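Catechol O-methyltransferase (Mycobacterium tuberculosis, PDB 6JCL) catalyses the metal-dependent transfer of a methyl group from S-adenosyl-L-methionine to a hydroxyl of catechol-like compounds, working as a homodimer. Local coordinates at residues P40-S45 with G68-F73; F73-L78 with V103-A108; V88-Y93 with D112-V117. All blocks are in the same frame, centred on the assembly; numbering follows the deposited sequence. Where two conformers were deposited one is given.

Contact 1: residues P40-S45 with G68-F73. With SAH (S-adenosyl-L-homocysteine), chain I.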
loop_
_atom_site.group_PDB
_atom_site.type_symbol
_atom_site.label_atom_id
_atom_site.label_comp_id
_atom_site.label_asym_id
_atom_site.label_seq_id
_atom_site.Cartn_x
_atom_site.Cartn_y
_atom_site.Cartn_z
ATOM N N PRO A 40 1.308 -12.407 -22.660
ATOM C CA PRO A 40 1.291 -13.214 -21.433
ATOM C C PRO A 40 0.312 -12.633 -20.423
ATOM O O PRO A 40 0.180 -11.418 -20.284
ATOM C CB PRO A 40 2.735 -13.129 -20.931
ATOM C CG PRO A 40 3.310 -11.890 -21.578
ATOM C CD PRO A 40 2.610 -11.769 -22.904
ATOM N N ARG A 41 -0.390 -13.518 -19.719
ATOM C CA ARG A 41 -1.422 -13.097 -18.772
ATOM C C ARG A 41 -0.788 -12.802 -17.412
ATOM O O ARG A 41 -0.977 -13.517 -16.429
ATOM C CB ARG A 41 -2.508 -14.161 -18.689
ATOM C CG ARG A 41 -3.064 -14.481 -20.060
ATOM C CD ARG A 41 -4.158 -15.526 -20.030
ATOM N NE ARG A 41 -5.464 -14.890 -19.951
ATOM C CZ ARG A 41 -6.616 -15.540 -20.049
ATOM N NH1 ARG A 41 -7.762 -14.873 -19.963
ATOM N NH2 ARG A 41 -6.619 -16.855 -20.246
ATOM N N ILE A 42 -0.025 -11.704 -17.370
ATOM C CA ILE A 42 0.792 -11.391 -16.200
ATOM C C ILE A 42 0.561 -9.964 -15.705
ATOM O O ILE A 42 1.396 -9.403 -14.996
ATOM C CB ILE A 42 2.286 -11.620 -16.499
ATOM C CG1 ILE A 42 2.775 -10.659 -17.591
ATOM C CG2 ILE A 42 2.566 -13.134 -16.859
ATOM C CD1 ILE A 42 4.306 -10.730 -17.851
ATOM N N ALA A 43 -0.559 -9.364 -16.096
ATOM C CA ALA A 43 -0.918 -8.029 -15.649
ATOM C C ALA A 43 -1.185 -8.005 -14.152
ATOM O O ALA A 43 -1.446 -9.035 -13.521
ATOM C CB ALA A 43 -2.173 -7.558 -16.388
ATOM N N VAL A 44 -1.156 -6.797 -13.580
ATOM C CA VAL A 44 -1.537 -6.669 -12.176
ATOM C C VAL A 44 -2.963 -7.185 -12.002
ATOM O O VAL A 44 -3.798 -7.098 -12.906
ATOM C CB VAL A 44 -1.433 -5.215 -11.675
ATOM C CG1 VAL A 44 0.013 -4.771 -11.631
ATOM C CG2 VAL A 44 -2.276 -4.269 -12.525
ATOM N N SER A 45 -3.243 -7.744 -10.824
ATOM C CA SER A 45 -4.609 -8.104 -10.512
ATOM C C SER A 45 -5.433 -6.835 -10.319
ATOM O O SER A 45 -4.899 -5.731 -10.190
ATOM C CB SER A 45 -4.660 -8.940 -9.246
ATOM O OG SER A 45 -4.328 -8.108 -8.143
ATOM N N GLY A 68 7.440 -0.711 -18.137
ATOM C CA GLY A 68 6.858 -2.019 -18.407
ATOM C C GLY A 68 5.353 -1.941 -18.607
ATOM O O GLY A 68 4.595 -2.083 -17.648
ATOM N N THR A 69 4.910 -1.732 -19.847
ATOM C CA THR A 69 3.505 -1.446 -20.133
ATOM C C THR A 69 2.667 -2.700 -20.331
ATOM O O THR A 69 1.510 -2.751 -19.888
ATOM C CB THR A 69 3.404 -0.575 -21.394
ATOM O OG1 THR A 69 4.305 0.537 -21.285
ATOM C CG2 THR A 69 1.977 -0.028 -21.592
ATOM N N LEU A 70 3.229 -3.697 -21.017
ATOM C CA LEU A 70 2.480 -4.852 -21.524
ATOM C C LEU A 70 1.270 -4.351 -22.311
ATOM O O LEU A 70 1.444 -3.610 -23.279
ATOM C CB LEU A 70 2.078 -5.795 -20.382
ATOM C CG LEU A 70 1.558 -7.194 -20.749
ATOM C CD1 LEU A 70 2.537 -7.973 -21.651
ATOM C CD2 LEU A 70 1.185 -8.010 -19.500
ATOM N N GLY A 71 0.054 -4.713 -21.906
ATOM C CA GLY A 71 -1.160 -4.274 -22.573
ATOM C C GLY A 71 -1.802 -3.056 -21.942
ATOM O O GLY A 71 -2.936 -2.714 -22.302
ATOM N N GLY A 72 -1.131 -2.406 -20.996
ATOM C CA GLY A 72 -1.656 -1.185 -20.391
ATOM C C GLY A 72 -2.599 -1.359 -19.220
ATOM O O GLY A 72 -3.263 -0.388 -18.831
ATOM N N PHE A 73 -2.691 -2.556 -18.624
ATOM C CA PHE A 73 -3.651 -2.740 -17.540
ATOM C C PHE A 73 -3.250 -1.911 -16.318
ATOM O O PHE A 73 -4.056 -1.128 -15.791
ATOM C CB PHE A 73 -3.762 -4.239 -17.215
ATOM C CG PHE A 73 -4.867 -4.599 -16.259
ATOM C CD1 PHE A 73 -4.649 -4.607 -14.882
ATOM C CD2 PHE A 73 -6.116 -4.970 -16.729
ATOM C CE1 PHE A 73 -5.690 -4.962 -13.977
ATOM C CE2 PHE A 73 -7.142 -5.319 -15.848
ATOM C CZ PHE A 73 -6.919 -5.315 -14.467
HETATM N N SAH I . 2.869 -3.433 -15.838
HETATM C CA SAH I . 2.081 -4.363 -16.662
HETATM C CB SAH I . 2.872 -5.648 -16.887
HETATM C CG SAH I . 4.281 -5.434 -17.434
HETATM S SD SAH I . 4.966 -7.020 -17.980
HETATM C C SAH I . 0.739 -4.673 -16.013
HETATM O O SAH I . -0.325 -4.608 -16.641
HETATM O OXT SAH I . 0.717 -4.959 -14.823
HETATM C "C5'" SAH I . 6.640 -6.429 -18.329
HETATM C "C4'" SAH I . 6.746 -5.599 -19.612
HETATM O "O4'" SAH I . 8.044 -5.039 -19.652
HETATM C "C3'" SAH I . 6.604 -6.400 -20.914
HETATM O "O3'" SAH I . 5.605 -5.779 -21.722
HETATM C "C2'" SAH I . 7.965 -6.308 -21.584
HETATM O "O2'" SAH I . 7.923 -6.341 -23.006
HETATM C "C1'" SAH I . 8.504 -5.005 -20.986
HETATM N N9 SAH I . 9.967 -4.855 -21.025
HETATM C C8 SAH I . 10.908 -5.845 -20.825
HETATM N N7 SAH I . 12.127 -5.273 -20.941
HETATM C C5 SAH I . 11.966 -3.949 -21.196
HETATM C C6 SAH I . 12.887 -2.926 -21.415
HETATM N N6 SAH I . 14.205 -3.153 -21.392
HETATM N N1 SAH I . 12.409 -1.658 -21.648
HETATM C C2 SAH I . 11.046 -1.409 -21.699
HETATM N N3 SAH I . 10.135 -2.425 -21.498
HETATM C C4 SAH I . 10.610 -3.679 -21.250
#
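Leu-70 and Phe-73 both hold CG anti to the backbone N (chi1 -167° and -171°), which directs the two side chains at the loop 40-45, Leu-70 at Pro-40 and Ile-42, Phe-73 at Ala-43 and Val-44. The branched end of Leu-70 fits between two partners: CD2 meets Ile-42 CG1 at 3.6 Å, the chains crossing at about a right angle, while the Leu-70 and Pro-40 side chains slide past each other in opposite directions, CD1 beside Pro-40 CG. Ala-43 is small enough for its CB to settle 3.8 Å from Phe-73 CB. Val-44 CG2 reaches the edge of the Phe-73 ring in the ring plane, 3.4 Å from CD1, and the carbonyl Val-44 O comes obliquely to 3.0 Å from Phe-73 CE1. No hydrogen bond joins the segments; the cofactor product S-adenosyl-L-homocysteine lies between them. Residues 68-72 form the glycine-rich loop that follows the first strand in class I, Rossmann-like methyltransferases. Gly-68 and Gly-72 take positive-phi backbone angles that suit glycine, and Gly-68 lies close to the ribose oxygen O4'. A type II' turn from Thr-69 to Gly-72, closed by Gly-72 N to Thr-69 O at 2.9 Å, leads into helix 73-82, with Gly-72 at its N-cap. The ligand's amino N donates to Gly-68 O at 2.8 Å, and Val-44 N grips carboxylate OXT at 2.9 Å with an N-H...O angle of 144°. Leu-70 CB packs on the ligand CB, and Ile-42 CD1 approaches sulfur SD at 3.8 Å, so apolar side chains line the thioether arm. The carbonyls of Ile-42 and Ala-43 both accept from Lys-209 NZ.

Contact 2: residues F73-L78 with V103-A108; sequences FSTIWL and VNLQRA. With SAH (S-adenosyl-L-homocysteine), chain I.
Ile-76 meets Leu-105 and Ala-108 where helices 73-82 and 95-107 lie next to each other in the Rossmann-like methyltransferase fold, both packed on the sheet face that carries Thr-90, Val-114 and Val-116. The short segments run in the same general direction, their axes inclined by 33° and 9.7 Å apart at closest approach. Packing is tight around Ile-76. Its CG1, anti to the carbonyl carbon (chi1 -73°), carries the long branch across to helix 95-107. There Ala-108, just past the helix end, lets CB come within 3.7 Å of Ile-76 CG1, and the small Ala-108 CB leaves room for the long branch. Leu-105 slides by in the opposite direction and brings CD2 to 3.9 Å from Ile-76 CG1. Leu-105 CD2 also touches Thr-75 CG2, while Thr-75 OG1 turns to Glu-66 OE1, so this threonine serves an apolar and a polar neighbour at once. Toward Asn-104 the fit is looser: Ile-76 CD1 lies 3.8 Å from the backbone Asn-104 O, but the side chains stand farther apart (Ile-76 CD1 to Asn-104 CB 4.3 Å), and the amide ND2 bonds to Gly-71 O, in the loop before helix 73-82. Farther out, Val-103, Gln-106 and Arg-107 are exposed to solvent. On the cofactor side, Ser-74 N donates to carboxylate O of S-adenosyl-L-homocysteine, and Ser-74 OG, also bonded to Glu-66 OE2, accepts from the ligand's amino N at 2.8 Å.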
loop_
_atom_site.group_PDB
_atom_site.type_symbol
_atom_site.label_atom_id
_atom_site.label_comp_id
_atom_site.label_asym_id
_atom_site.label_seq_id
_atom_site.Cartn_x
_atom_site.Cartn_y
_atom_site.Cartn_z
ATOM N N PHE A 73 -2.691 -2.556 -18.624
ATOM C CA PHE A 73 -3.651 -2.740 -17.540
ATOM C C PHE A 73 -3.250 -1.911 -16.318
ATOM O O PHE A 73 -4.056 -1.128 -15.791
ATOM C CB PHE A 73 -3.762 -4.239 -17.215
ATOM C CG PHE A 73 -4.867 -4.599 -16.259
ATOM C CD1 PHE A 73 -4.649 -4.607 -14.882
ATOM C CD2 PHE A 73 -6.116 -4.970 -16.729
ATOM C CE1 PHE A 73 -5.690 -4.962 -13.977
ATOM C CE2 PHE A 73 -7.142 -5.319 -15.848
ATOM C CZ PHE A 73 -6.919 -5.315 -14.467
ATOM N N SER A 74 -1.993 -2.042 -15.870
ATOM C CA SER A 74 -1.523 -1.189 -14.775
ATOM C C SER A 74 -1.572 0.288 -15.172
ATOM O O SER A 74 -1.899 1.151 -14.351
ATOM C CB SER A 74 -0.100 -1.584 -14.357
ATOM O OG SER A 74 0.794 -1.549 -15.460
ATOM N N THR A 75 -1.280 0.583 -16.441
ATOM C CA THR A 75 -1.269 1.956 -16.947
ATOM C C THR A 75 -2.641 2.612 -16.846
ATOM O O THR A 75 -2.747 3.792 -16.483
ATOM C CB THR A 75 -0.810 1.941 -18.398
ATOM O OG1 THR A 75 0.213 0.941 -18.562
ATOM C CG2 THR A 75 -0.289 3.324 -18.806
ATOM N N ILE A 76 -3.692 1.869 -17.199
ATOM C CA ILE A 76 -5.049 2.390 -17.106
ATOM C C ILE A 76 -5.352 2.814 -15.675
ATOM O O ILE A 76 -5.892 3.899 -15.433
ATOM C CB ILE A 76 -6.063 1.337 -17.605
ATOM C CG1 ILE A 76 -6.003 1.208 -19.137
ATOM C CG2 ILE A 76 -7.472 1.699 -17.144
ATOM C CD1 ILE A 76 -6.712 -0.063 -19.698
ATOM N N TRP A 77 -5.007 1.958 -14.705
ATOM C CA TRP A 77 -5.238 2.269 -13.296
ATOM C C TRP A 77 -4.448 3.499 -12.856
ATOM O O TRP A 77 -4.971 4.363 -12.136
ATOM C CB TRP A 77 -4.845 1.065 -12.448
ATOM C CG TRP A 77 -5.839 -0.076 -12.441
ATOM C CD1 TRP A 77 -5.652 -1.335 -12.953
ATOM C CD2 TRP A 77 -7.150 -0.073 -11.848
ATOM N NE1 TRP A 77 -6.769 -2.117 -12.703
ATOM C CE2 TRP A 77 -7.689 -1.372 -12.013
ATOM C CE3 TRP A 77 -7.907 0.892 -11.170
ATOM C CZ2 TRP A 77 -8.960 -1.724 -11.545
ATOM C CZ3 TRP A 77 -9.185 0.544 -10.709
ATOM C CH2 TRP A 77 -9.697 -0.755 -10.911
ATOM N N LEU A 78 -3.188 3.601 -13.278
ATOM C CA LEU A 78 -2.405 4.782 -12.924
ATOM C C LEU A 78 -3.022 6.036 -13.523
ATOM O O LEU A 78 -3.132 7.067 -12.848
ATOM C CB LEU A 78 -0.963 4.621 -13.409
ATOM C CG LEU A 78 -0.170 3.617 -12.587
ATOM C CD1 LEU A 78 1.138 3.269 -13.313
ATOM C CD2 LEU A 78 0.093 4.190 -11.198
ATOM N N VAL A 103 -4.387 0.789 -27.927
ATOM C CA VAL A 103 -5.806 0.494 -28.137
ATOM C C VAL A 103 -6.536 0.390 -26.800
ATOM O O VAL A 103 -7.655 0.906 -26.642
ATOM C CB VAL A 103 -5.965 -0.793 -28.973
ATOM C CG1 VAL A 103 -7.427 -1.227 -29.008
ATOM C CG2 VAL A 103 -5.435 -0.586 -30.386
ATOM N N ASN A 104 -5.924 -0.286 -25.822
ATOM C CA ASN A 104 -6.583 -0.487 -24.536
ATOM C C ASN A 104 -6.770 0.830 -23.786
ATOM O O ASN A 104 -7.812 1.045 -23.151
ATOM C CB ASN A 104 -5.785 -1.482 -23.691
ATOM C CG ASN A 104 -5.947 -2.904 -24.182
ATOM O OD1 ASN A 104 -6.875 -3.209 -24.936
ATOM N ND2 ASN A 104 -5.047 -3.785 -23.764
ATOM N N LEU A 105 -5.771 1.718 -23.851
ATOM C CA LEU A 105 -5.862 3.018 -23.185
ATOM C C LEU A 105 -6.968 3.866 -23.798
ATOM O O LEU A 105 -7.698 4.574 -23.089
ATOM C CB LEU A 105 -4.521 3.748 -23.297
ATOM C CG LEU A 105 -3.386 3.081 -22.530
ATOM C CD1 LEU A 105 -2.043 3.499 -23.136
ATOM C CD2 LEU A 105 -3.496 3.469 -21.077
ATOM N N GLN A 106 -7.103 3.812 -25.118
ATOM C CA GLN A 106 -8.181 4.544 -25.762
ATOM C C GLN A 106 -9.544 4.045 -25.283
ATOM O O GLN A 106 -10.410 4.845 -24.891
ATOM C CB GLN A 106 -8.037 4.429 -27.278
ATOM C CG GLN A 106 -9.047 5.285 -28.037
ATOM C CD GLN A 106 -9.288 4.786 -29.446
ATOM O OE1 GLN A 106 -8.985 3.636 -29.770
ATOM N NE2 GLN A 106 -9.853 5.646 -30.287
ATOM N N ARG A 107 -9.758 2.724 -25.291
ATOM C CA ARG A 107 -11.042 2.191 -24.822
ATOM C C ARG A 107 -11.283 2.485 -23.348
ATOM O O ARG A 107 -12.434 2.513 -22.903
ATOM C CB ARG A 107 -11.127 0.675 -25.075
ATOM C CG ARG A 107 -12.315 -0.056 -24.383
ATOM C CD ARG A 107 -13.691 0.574 -24.772
ATOM N NE ARG A 107 -14.862 -0.087 -24.183
ATOM C CZ ARG A 107 -15.386 0.201 -22.991
ATOM N NH1 ARG A 107 -16.468 -0.439 -22.558
ATOM N NH2 ARG A 107 -14.836 1.128 -22.227
ATOM N N ALA A 108 -10.242 2.705 -22.574
ATOM C CA ALA A 108 -10.409 3.071 -21.175
ATOM C C ALA A 108 -10.617 4.571 -20.992
ATOM O O ALA A 108 -10.788 5.025 -19.856
ATOM C CB ALA A 108 -9.210 2.601 -20.347
HETATM N N SAH I . 2.869 -3.433 -15.838
HETATM C CA SAH I . 2.081 -4.363 -16.662
HETATM C CB SAH I . 2.872 -5.648 -16.887
HETATM C CG SAH I . 4.281 -5.434 -17.434
HETATM S SD SAH I . 4.966 -7.020 -17.980
HETATM C C SAH I . 0.739 -4.673 -16.013
HETATM O O SAH I . -0.325 -4.608 -16.641
HETATM O OXT SAH I . 0.717 -4.959 -14.823
HETATM C "C5'" SAH I . 6.640 -6.429 -18.329
HETATM C "C4'" SAH I . 6.746 -5.599 -19.612
HETATM O "O4'" SAH I . 8.044 -5.039 -19.652
HETATM C "C3'" SAH I . 6.604 -6.400 -20.914
HETATM O "O3'" SAH I . 5.605 -5.779 -21.722
HETATM C "C2'" SAH I . 7.965 -6.308 -21.584
HETATM O "O2'" SAH I . 7.923 -6.341 -23.006
HETATM C "C1'" SAH I . 8.504 -5.005 -20.986
HETATM N N9 SAH I . 9.967 -4.855 -21.025
HETATM C C8 SAH I . 10.908 -5.845 -20.825
HETATM N N7 SAH I . 12.127 -5.273 -20.941
HETATM C C5 SAH I . 11.966 -3.949 -21.196
HETATM C C6 SAH I . 12.887 -2.926 -21.415
HETATM N N6 SAH I . 14.205 -3.153 -21.392
HETATM N N1 SAH I . 12.409 -1.658 -21.648
HETATM C C2 SAH I . 11.046 -1.409 -21.699
HETATM N N3 SAH I . 10.135 -2.425 -21.498
HETATM C C4 SAH I . 10.610 -3.679 -21.250
#

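Contact 3: residues V88-Y93 with D112-V117; sequences VVTLEY and DRVEVV. With SAH (S-adenosyl-L-homocysteine), chain I.
Val-88 to Glu-92 pair in parallel with Arg-113 to Val-117, the strand axes 4.8 Å apart and turned by 22°, through five backbone hydrogen bonds that run from Val-88 N to Arg-113 O (2.7 Å) up to Glu-92 N on Val-117 O (3.2 Å). On the face toward helices 73-82 and 95-107, Thr-90 CG2 lies beside Val-116 CG2 at 3.7 Å. Thr-90 OG1, anti to the backbone N (chi1 -176°), is bonded to Thr-69 OG1 and Glu-66 OE1, which satisfies a buried hydroxyl. On the other face Leu-91 CD2 packs on Val-117 CB at 3.6 Å, and Val-89 CG1 meets Val-117 CG2; beta-branched valines suit such extended strands. At the C-terminal end of strand 88-92, Glu-92 bends at chi2 (53°) and its carboxylate takes both ribose hydroxyls of S-adenosyl-L-homocysteine, O3' on OE1 and O2' on OE2, each at 2.7 Å. One face of the Tyr-93 ring lies over the adenine but tilted, its CD1-CE1 side closest, with atom C6 3.7 Å above the ring plane near its rim. An acidic residue gripping the ribose at the end of the second strand is characteristic of class I methyltransferases, here within the beta-alpha-beta unit 87-92, 95-107, 114-118.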
loop_
_atom_site.group_PDB
_atom_site.type_symbol
_atom_site.label_atom_id
_atom_site.label_comp_id
_atom_site.label_asym_id
_atom_site.label_seq_id
_atom_site.Cartn_x
_atom_site.Cartn_y
_atom_site.Cartn_z
ATOM N N VAL A 88 0.652 10.302 -17.753
ATOM C CA VAL A 88 1.431 9.095 -17.525
ATOM C C VAL A 88 2.357 8.904 -18.711
ATOM O O VAL A 88 1.918 9.001 -19.862
ATOM C CB VAL A 88 0.533 7.859 -17.343
ATOM C CG1 VAL A 88 1.387 6.623 -17.080
ATOM C CG2 VAL A 88 -0.497 8.110 -16.219
ATOM N N VAL A 89 3.636 8.655 -18.429
ATOM C CA VAL A 89 4.600 8.216 -19.429
ATOM C C VAL A 89 4.900 6.755 -19.121
ATOM O O VAL A 89 5.325 6.431 -18.007
ATOM C CB VAL A 89 5.880 9.068 -19.394
ATOM C CG1 VAL A 89 6.900 8.563 -20.412
ATOM C CG2 VAL A 89 5.550 10.537 -19.646
ATOM N N THR A 90 4.663 5.869 -20.084
ATOM C CA THR A 90 4.912 4.449 -19.865
ATOM C C THR A 90 5.854 3.919 -20.942
ATOM O O THR A 90 5.713 4.253 -22.123
ATOM C CB THR A 90 3.593 3.636 -19.785
ATOM O OG1 THR A 90 3.886 2.266 -19.465
ATOM C CG2 THR A 90 2.765 3.701 -21.079
ATOM N N LEU A 91 6.826 3.105 -20.515
ATOM C CA LEU A 91 7.923 2.641 -21.357
ATOM C C LEU A 91 7.732 1.169 -21.711
ATOM O O LEU A 91 7.527 0.337 -20.822
ATOM C CB LEU A 91 9.270 2.828 -20.645
ATOM C CG LEU A 91 9.535 4.241 -20.114
ATOM C CD1 LEU A 91 10.950 4.357 -19.560
ATOM C CD2 LEU A 91 9.289 5.337 -21.189
ATOM N N GLU A 92 7.843 0.847 -23.000
ATOM C CA GLU A 92 7.601 -0.520 -23.463
ATOM C C GLU A 92 8.548 -0.808 -24.617
ATOM O O GLU A 92 8.600 -0.025 -25.562
ATOM C CB GLU A 92 6.150 -0.677 -23.929
ATOM C CG GLU A 92 5.826 -2.034 -24.533
ATOM C CD GLU A 92 6.226 -3.183 -23.626
ATOM O OE1 GLU A 92 5.836 -3.174 -22.427
ATOM O OE2 GLU A 92 6.944 -4.087 -24.111
ATOM N N TYR A 93 9.310 -1.897 -24.549
ATOM C CA TYR A 93 10.221 -2.123 -25.667
ATOM C C TYR A 93 9.663 -3.038 -26.758
ATOM O O TYR A 93 10.288 -3.129 -27.816
ATOM C CB TYR A 93 11.602 -2.552 -25.163
ATOM C CG TYR A 93 11.876 -3.992 -24.874
ATOM C CD1 TYR A 93 11.018 -4.754 -24.104
ATOM C CD2 TYR A 93 13.075 -4.559 -25.282
ATOM C CE1 TYR A 93 11.314 -6.090 -23.819
ATOM C CE2 TYR A 93 13.382 -5.875 -24.995
ATOM C CZ TYR A 93 12.503 -6.634 -24.259
ATOM O OH TYR A 93 12.830 -7.942 -23.978
ATOM N N ASP A 112 -5.634 10.354 -23.936
ATOM C CA ASP A 112 -5.113 11.720 -23.959
ATOM C C ASP A 112 -4.276 12.067 -22.732
ATOM O O ASP A 112 -3.703 13.160 -22.685
ATOM C CB ASP A 112 -6.256 12.727 -24.093
ATOM C CG ASP A 112 -7.180 12.723 -22.896
ATOM O OD1 ASP A 112 -7.232 11.691 -22.192
ATOM O OD2 ASP A 112 -7.870 13.739 -22.668
ATOM N N ARG A 113 -4.203 11.179 -21.742
ATOM C CA ARG A 113 -3.349 11.362 -20.576
ATOM C C ARG A 113 -2.080 10.516 -20.607
ATOM O O ARG A 113 -1.271 10.622 -19.677
ATOM C CB ARG A 113 -4.090 11.001 -19.285
ATOM C CG ARG A 113 -5.516 11.425 -19.216
ATOM C CD ARG A 113 -6.176 10.732 -18.040
ATOM N NE ARG A 113 -7.597 11.016 -18.021
ATOM C CZ ARG A 113 -8.408 10.670 -17.035
ATOM N NH1 ARG A 113 -7.925 10.028 -15.987
ATOM N NH2 ARG A 113 -9.698 10.981 -17.100
ATOM N N VAL A 114 -1.916 9.631 -21.588
ATOM C CA VAL A 114 -0.872 8.609 -21.537
ATOM C C VAL A 114 -0.063 8.644 -22.824
ATOM O O VAL A 114 -0.630 8.680 -23.923
ATOM C CB VAL A 114 -1.460 7.197 -21.323
ATOM C CG1 VAL A 114 -0.338 6.149 -21.233
ATOM C CG2 VAL A 114 -2.352 7.173 -20.103
ATOM N N GLU A 115 1.261 8.659 -22.686
ATOM C CA GLU A 115 2.176 8.462 -23.803
ATOM C C GLU A 115 2.897 7.140 -23.595
ATOM O O GLU A 115 3.553 6.946 -22.565
ATOM C CB GLU A 115 3.183 9.612 -23.904
ATOM C CG GLU A 115 4.074 9.543 -25.122
ATOM C CD GLU A 115 5.107 10.656 -25.150
ATOM O OE1 GLU A 115 5.410 11.213 -24.072
ATOM O OE2 GLU A 115 5.603 10.985 -26.249
ATOM N N VAL A 116 2.780 6.242 -24.568
ATOM C CA VAL A 116 3.584 5.024 -24.612
ATOM C C VAL A 116 4.839 5.333 -25.423
ATOM O O VAL A 116 4.759 5.726 -26.596
ATOM C CB VAL A 116 2.792 3.856 -25.224
ATOM C CG1 VAL A 116 3.567 2.536 -25.123
ATOM C CG2 VAL A 116 1.416 3.723 -24.559
ATOM N N VAL A 117 5.999 5.183 -24.798
ATOM C CA VAL A 117 7.280 5.498 -25.422
ATOM C C VAL A 117 7.943 4.169 -25.726
ATOM O O VAL A 117 8.237 3.399 -24.806
ATOM C CB VAL A 117 8.164 6.352 -24.500
ATOM C CG1 VAL A 117 9.558 6.554 -25.094
ATOM C CG2 VAL A 117 7.490 7.672 -24.199
HETATM N N SAH I . 2.869 -3.433 -15.838
HETATM C CA SAH I . 2.081 -4.363 -16.662
HETATM C CB SAH I . 2.872 -5.648 -16.887
HETATM C CG SAH I . 4.281 -5.434 -17.434
HETATM S SD SAH I . 4.966 -7.020 -17.980
HETATM C C SAH I . 0.739 -4.673 -16.013
HETATM O O SAH I . -0.325 -4.608 -16.641
HETATM O OXT SAH I . 0.717 -4.959 -14.823
HETATM C "C5'" SAH I . 6.640 -6.429 -18.329
HETATM C "C4'" SAH I . 6.746 -5.599 -19.612
HETATM O "O4'" SAH I . 8.044 -5.039 -19.652
HETATM C "C3'" SAH I . 6.604 -6.400 -20.914
HETATM O "O3'" SAH I . 5.605 -5.779 -21.722
HETATM C "C2'" SAH I . 7.965 -6.308 -21.584
HETATM O "O2'" SAH I . 7.923 -6.341 -23.006
HETATM C "C1'" SAH I . 8.504 -5.005 -20.986
HETATM N N9 SAH I . 9.967 -4.855 -21.025
HETATM C C8 SAH I . 10.908 -5.845 -20.825
HETATM N N7 SAH I . 12.127 -5.273 -20.941
HETATM C C5 SAH I . 11.966 -3.949 -21.196
HETATM C C6 SAH I . 12.887 -2.926 -21.415
HETATM N N6 SAH I . 14.205 -3.153 -21.392
HETATM N N1 SAH I . 12.409 -1.658 -21.648
HETATM C C2 SAH I . 11.046 -1.409 -21.699
HETATM N N3 SAH I . 10.135 -2.425 -21.498
HETATM C C4 SAH I . 10.610 -3.679 -21.250
#

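In the fold
From the N terminus, contact 1 closes first, bringing the loop before helix 46-58 back to the one after strand 63-67 and enclosing that helix and strand. Contact 2 opens on Phe-73, shared with contact 1, so the two follow in series. Contact 3 begins inside the span of contact 2 and ends beyond it: their segments alternate and the two cross. Leu-105 and Thr-75 of contact 2 rest on Val-114 of contact 3, tying the helix pair to the edge of the sheet. Contact 1 joins the neighbouring strand 87-92 through Gly-68 N to Leu-91 O. All three meet the bound S-adenosyl-L-homocysteine, which spans from the loops of contact 1 to the strand end of contact 3.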